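Local coordinates for esterase (PDB 3H2G), which is a cell wall-degrading esterase that attacks rice cell walls and belongs to the virulence equipment of Xanthomonas oryzae pv. oryzae, at residues A147-D150 with A151-A155; L379-E382 with S383-V387. All coordinates share one frame; numbering follows the deposited sequence.

Contact 1. Residues A147-D150 with A151-A155; sequences ATID and AMRAA
Ile149 and Arg153, one helical turn apart, run in step off the helix, and the methyl CG2 of Ile149 rests on one face of the Arg153 guanidinium, 3.7 Å above its plane and over its centre. With chi1 at -73°, Ile149 has CG1 beside its backbone N and CG2 anti to it, which brings CG2 against that face. Asp150 runs alongside the same arginine. Its carboxylate plane stands 24° from that of the guanidinium, and Asp150 OD2 reaches Arg153 NH1 at 2.9 Å in an i, i+3 salt bridge whose hydrogen bond is weak, the N-H pointing well off the acceptor. Both charged groups have further partners: Asp150 OD1 takes bonds from Arg4 and Thr53, and Arg153 NE pairs with Glu196, a network that would favour an ionised Asp150 despite its burial. Elsewhere the helix is held by the backbone, with Met152 N bonded to Thr148 O at 3.0 Å, and Met152 CG lies 3.2 Å from Thr148 O as well. Thr148 and Ile149 lean on helix 177-192, while Ala147, Ala151 and Ala155 touch strand 119-123. Alanines set against that strand fit a helix laid on the central sheet of an alpha/beta-hydrolase fold, the fold of this family's clan.

Contact 2. Residues L379-E382 with S383-V387; sequences LTKE and SCIVV
Glu382 carries the flat carboxylate of this part of the helix, and it meets Val386 through its stem, Glu382 CG lying 4.4 Å from Val386 CG2. CG stands anti to the backbone N (chi1 -178°) and the chain continues extended, carrying the carboxylate outward from the helix to Arg112, with which Glu382 OE2 forms a salt bridge. The planar peptide of Lys381 is used more closely. Its oxygen, Lys381 O, accepts the N-H of Ile385 N at 3.1 Å, the donor tilted 32° from the carbonyl plane, while Ile385 CG1 comes within 3.0 Å of Lys381 O and Ile385 CD1 follows at 3.3 Å. Ile385 leans back along the helix toward the oxygen end of that carbonyl, with Ile385 CD1 4.3 Å from Lys381 CG, and Pro108 touches both side chains from helix 108-114. In the alpha/beta-hydrolase fold the last helix follows the catalytic histidine; helix 376-396 fits that place, with His377, the probable histidine of a Ser-His-Asp triad, in its first turn. Thr380 holds OG1 between its backbone N and carbonyl carbon (chi1 68°), from where it bonds His377 O and Ser206 OG. Thr380 CB lies 4.1 Å from Cys384 SG, and that sulfur is tied by a disulfide to Cys331 on strand 328-332, clamping the helix to the sheet covalently. Round toward solvent, one water bridges a turn: it donates to Leu379 O at 2.7 Å and is hydrogen-bonded to Ser383 OG at 3.0 Å.

Each contact is local to one helix, about two and a half turns of it, 141-162 for contact 1 and 376-396 for contact 2. Both helices pack on the same mixed sheet at different strands, with contact centres about 24 Å apart and nearest atoms about 15 Å apart. Contact 1 is buried and meets strands 43-54 and 119-123; its charges are paired inside the helix as well as beyond it. Contact 2 is partly buried, facing strands 169-175 and 198-205 with Thr380, Cys384 and Ile385, while Leu379 is exposed. Contact 2 has no ion pair between its two segments; a disulfide ties it to strand 328-332, the carboxylate finds its arginine on another helix, and water enters the turn.

Contact 1. Residues A147-D150 with A151-A155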
loop_
_atom_site.group_PDB
_atom_site.type_symbol
_atom_site.label_atom_id
_atom_site.label_comp_id
_atom_site.label_asym_id
_atom_site.label_seq_id
_atom_site.Cartn_x
_atom_site.Cartn_y
_atom_site.Cartn_z
ATOM N N ALA A 147 5.124 -9.595 -4.581
ATOM C CA ALA A 147 5.154 -9.860 -3.146
ATOM C C ALA A 147 3.749 -10.153 -2.625
ATOM O O ALA A 147 3.557 -11.044 -1.801
ATOM C CB ALA A 147 5.751 -8.666 -2.405
ATOM N N THR A 148 2.769 -9.397 -3.109
ATOM C CA THR A 148 1.387 -9.584 -2.684
ATOM C C THR A 148 0.832 -10.917 -3.184
ATOM O O THR A 148 0.213 -11.673 -2.429
ATOM C CB THR A 148 0.500 -8.437 -3.196
ATOM O OG1 THR A 148 0.971 -7.200 -2.645
ATOM C CG2 THR A 148 -0.945 -8.644 -2.767
ATOM N N ILE A 149 1.059 -11.201 -4.460
ATOM C CA ILE A 149 0.589 -12.444 -5.056
ATOM C C ILE A 149 1.177 -13.660 -4.338
ATOM O O ILE A 149 0.460 -14.599 -4.002
ATOM C CB ILE A 149 0.954 -12.487 -6.554
ATOM C CG1 ILE A 149 0.049 -11.513 -7.319
ATOM C CG2 ILE A 149 0.831 -13.904 -7.094
ATOM C CD1 ILE A 149 0.517 -11.202 -8.736
ATOM N N ASP A 150 2.478 -13.631 -4.084
ATOM C CA ASP A 150 3.134 -14.747 -3.418
ATOM C C ASP A 150 2.743 -14.879 -1.948
ATOM O O ASP A 150 2.800 -15.972 -1.380
ATOM C CB ASP A 150 4.649 -14.623 -3.602
ATOM C CG ASP A 150 5.071 -14.879 -5.042
ATOM O OD1 ASP A 150 6.223 -14.568 -5.414
ATOM O OD2 ASP A 150 4.234 -15.403 -5.809
ATOM N N ALA A 151 2.333 -13.772 -1.333
ATOM C CA ALA A 151 1.892 -13.803 0.058
ATOM C C ALA A 151 0.555 -14.533 0.092
ATOM O O ALA A 151 0.285 -15.319 1.002
ATOM C CB ALA A 151 1.725 -12.382 0.598
ATOM N N MET A 152 -0.282 -14.268 -0.909
ATOM C CA MET A 152 -1.587 -14.909 -0.995
ATOM C C MET A 152 -1.425 -16.402 -1.273
ATOM O O MET A 152 -2.188 -17.225 -0.767
ATOM C CB MET A 152 -2.425 -14.247 -2.092
ATOM C CG MET A 152 -2.730 -12.783 -1.817
ATOM S SD MET A 152 -3.835 -12.060 -3.057
ATOM C CE MET A 152 -5.368 -12.539 -2.412
ATOM N N ARG A 153 -0.425 -16.750 -2.078
ATOM C CA ARG A 153 -0.169 -18.152 -2.388
ATOM C C ARG A 153 0.243 -18.893 -1.117
ATOM O O ARG A 153 -0.274 -19.972 -0.823
ATOM C CB ARG A 153 0.931 -18.267 -3.444
ATOM C CG ARG A 153 0.474 -17.853 -4.833
ATOM C CD ARG A 153 1.635 -17.777 -5.813
ATOM N NE ARG A 153 1.161 -17.677 -7.189
ATOM C CZ ARG A 153 1.918 -17.310 -8.219
ATOM N NH1 ARG A 153 3.195 -16.996 -8.033
ATOM N NH2 ARG A 153 1.400 -17.273 -9.439
ATOM N N ALA A 154 1.161 -18.302 -0.357
ATOM C CA ALA A 154 1.638 -18.912 0.881
ATOM C C ALA A 154 0.532 -18.971 1.935
ATOM O O ALA A 154 0.395 -19.967 2.648
ATOM C CB ALA A 154 2.837 -18.141 1.413
ATOM N N ALA A 155 -0.256 -17.905 2.035
ATOM C CA ALA A 155 -1.354 -17.869 2.994
ATOM C C ALA A 155 -2.346 -18.992 2.695
ATOM O O ALA A 155 -2.895 -19.605 3.609
ATOM C CB ALA A 155 -2.061 -16.515 2.937
#

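Contact 2. Residues L379-E382 with S383-V387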
loop_
_atom_site.group_PDB
_atom_site.type_symbol
_atom_site.label_atom_id
_atom_site.label_comp_id
_atom_site.label_asym_id
_atom_site.label_seq_id
_atom_site.Cartn_x
_atom_site.Cartn_y
_atom_site.Cartn_z
ATOM N N LEU A 379 -6.785 9.944 7.420
ATOM C CA LEU A 379 -8.193 9.759 7.756
ATOM C C LEU A 379 -8.895 8.815 6.779
ATOM O O LEU A 379 -9.866 8.155 7.141
ATOM C CB LEU A 379 -8.920 11.107 7.755
ATOM C CG LEU A 379 -8.378 12.181 8.699
ATOM C CD1 LEU A 379 -9.123 13.490 8.470
ATOM C CD2 LEU A 379 -8.525 11.717 10.141
ATOM N N THR A 380 -8.399 8.746 5.545
ATOM C CA THR A 380 -9.023 7.894 4.533
ATOM C C THR A 380 -8.835 6.403 4.748
ATOM O O THR A 380 -9.588 5.603 4.200
ATOM C CB THR A 380 -8.523 8.226 3.106
ATOM O OG1 THR A 380 -7.142 7.861 2.976
ATOM C CG2 THR A 380 -8.684 9.710 2.815
ATOM N N LYS A 381 -7.838 6.017 5.539
ATOM C CA LYS A 381 -7.599 4.598 5.763
ATOM C C LYS A 381 -8.830 3.875 6.300
ATOM O O LYS A 381 -9.355 2.979 5.641
ATOM C CB LYS A 381 -6.421 4.382 6.716
ATOM C CG LYS A 381 -6.033 2.914 6.845
ATOM C CD LYS A 381 -4.954 2.718 7.895
ATOM C CE LYS A 381 -4.604 1.254 8.055
ATOM N NZ LYS A 381 -3.637 1.046 9.169
ATOM N N GLU A 382 -9.305 4.255 7.482
ATOM C CA GLU A 382 -10.477 3.577 8.022
ATOM C C GLU A 382 -11.779 4.000 7.357
ATOM O O GLU A 382 -12.645 3.165 7.115
ATOM C CB GLU A 382 -10.589 3.767 9.538
ATOM C CG GLU A 382 -11.785 3.013 10.121
ATOM C CD GLU A 382 -11.801 2.983 11.634
ATOM O OE1 GLU A 382 -11.661 4.060 12.252
ATOM O OE2 GLU A 382 -11.967 1.882 12.205
ATOM N N SER A 383 -11.924 5.290 7.055
ATOM C CA SER A 383 -13.144 5.779 6.415
ATOM C C SER A 383 -13.406 5.057 5.097
ATOM O O SER A 383 -14.529 4.627 4.820
ATOM C CB SER A 383 -13.049 7.286 6.157
ATOM O OG SER A 383 -13.055 8.009 7.375
ATOM N N CYS A 384 -12.367 4.936 4.282
ATOM C CA CYS A 384 -12.492 4.261 2.998
ATOM C C CYS A 384 -12.657 2.754 3.138
ATOM O O CYS A 384 -13.379 2.135 2.360
ATOM C CB CYS A 384 -11.283 4.565 2.120
ATOM S SG CYS A 384 -11.431 6.103 1.159
ATOM N N ILE A 385 -11.980 2.153 4.114
ATOM C CA ILE A 385 -12.126 0.714 4.310
ATOM C C ILE A 385 -13.611 0.432 4.542
ATOM O O ILE A 385 -14.178 -0.493 3.959
ATOM C CB ILE A 385 -11.308 0.213 5.529
ATOM C CG1 ILE A 385 -9.828 0.105 5.148
ATOM C CG2 ILE A 385 -11.831 -1.141 6.000
ATOM C CD1 ILE A 385 -8.915 -0.249 6.307
ATOM N N VAL A 386 -14.237 1.245 5.388
ATOM C CA VAL A 386 -15.653 1.074 5.687
ATOM C C VAL A 386 -16.514 1.286 4.445
ATOM O O VAL A 386 -17.381 0.470 4.140
ATOM C CB VAL A 386 -16.104 2.046 6.801
ATOM C CG1 VAL A 386 -17.621 2.009 6.958
ATOM C CG2 VAL A 386 -15.434 1.666 8.112
ATOM N N VAL A 387 -16.259 2.372 3.721
ATOM C CA VAL A 387 -17.028 2.687 2.518
ATOM C C VAL A 387 -16.918 1.654 1.399
ATOM O O VAL A 387 -17.934 1.246 0.833
ATOM C CB VAL A 387 -16.630 4.076 1.959
ATOM C CG1 VAL A 387 -17.231 4.286 0.572
ATOM C CG2 VAL A 387 -17.115 5.164 2.910
HETATM O O HOH W 1 -11.029 7.859 9.537
#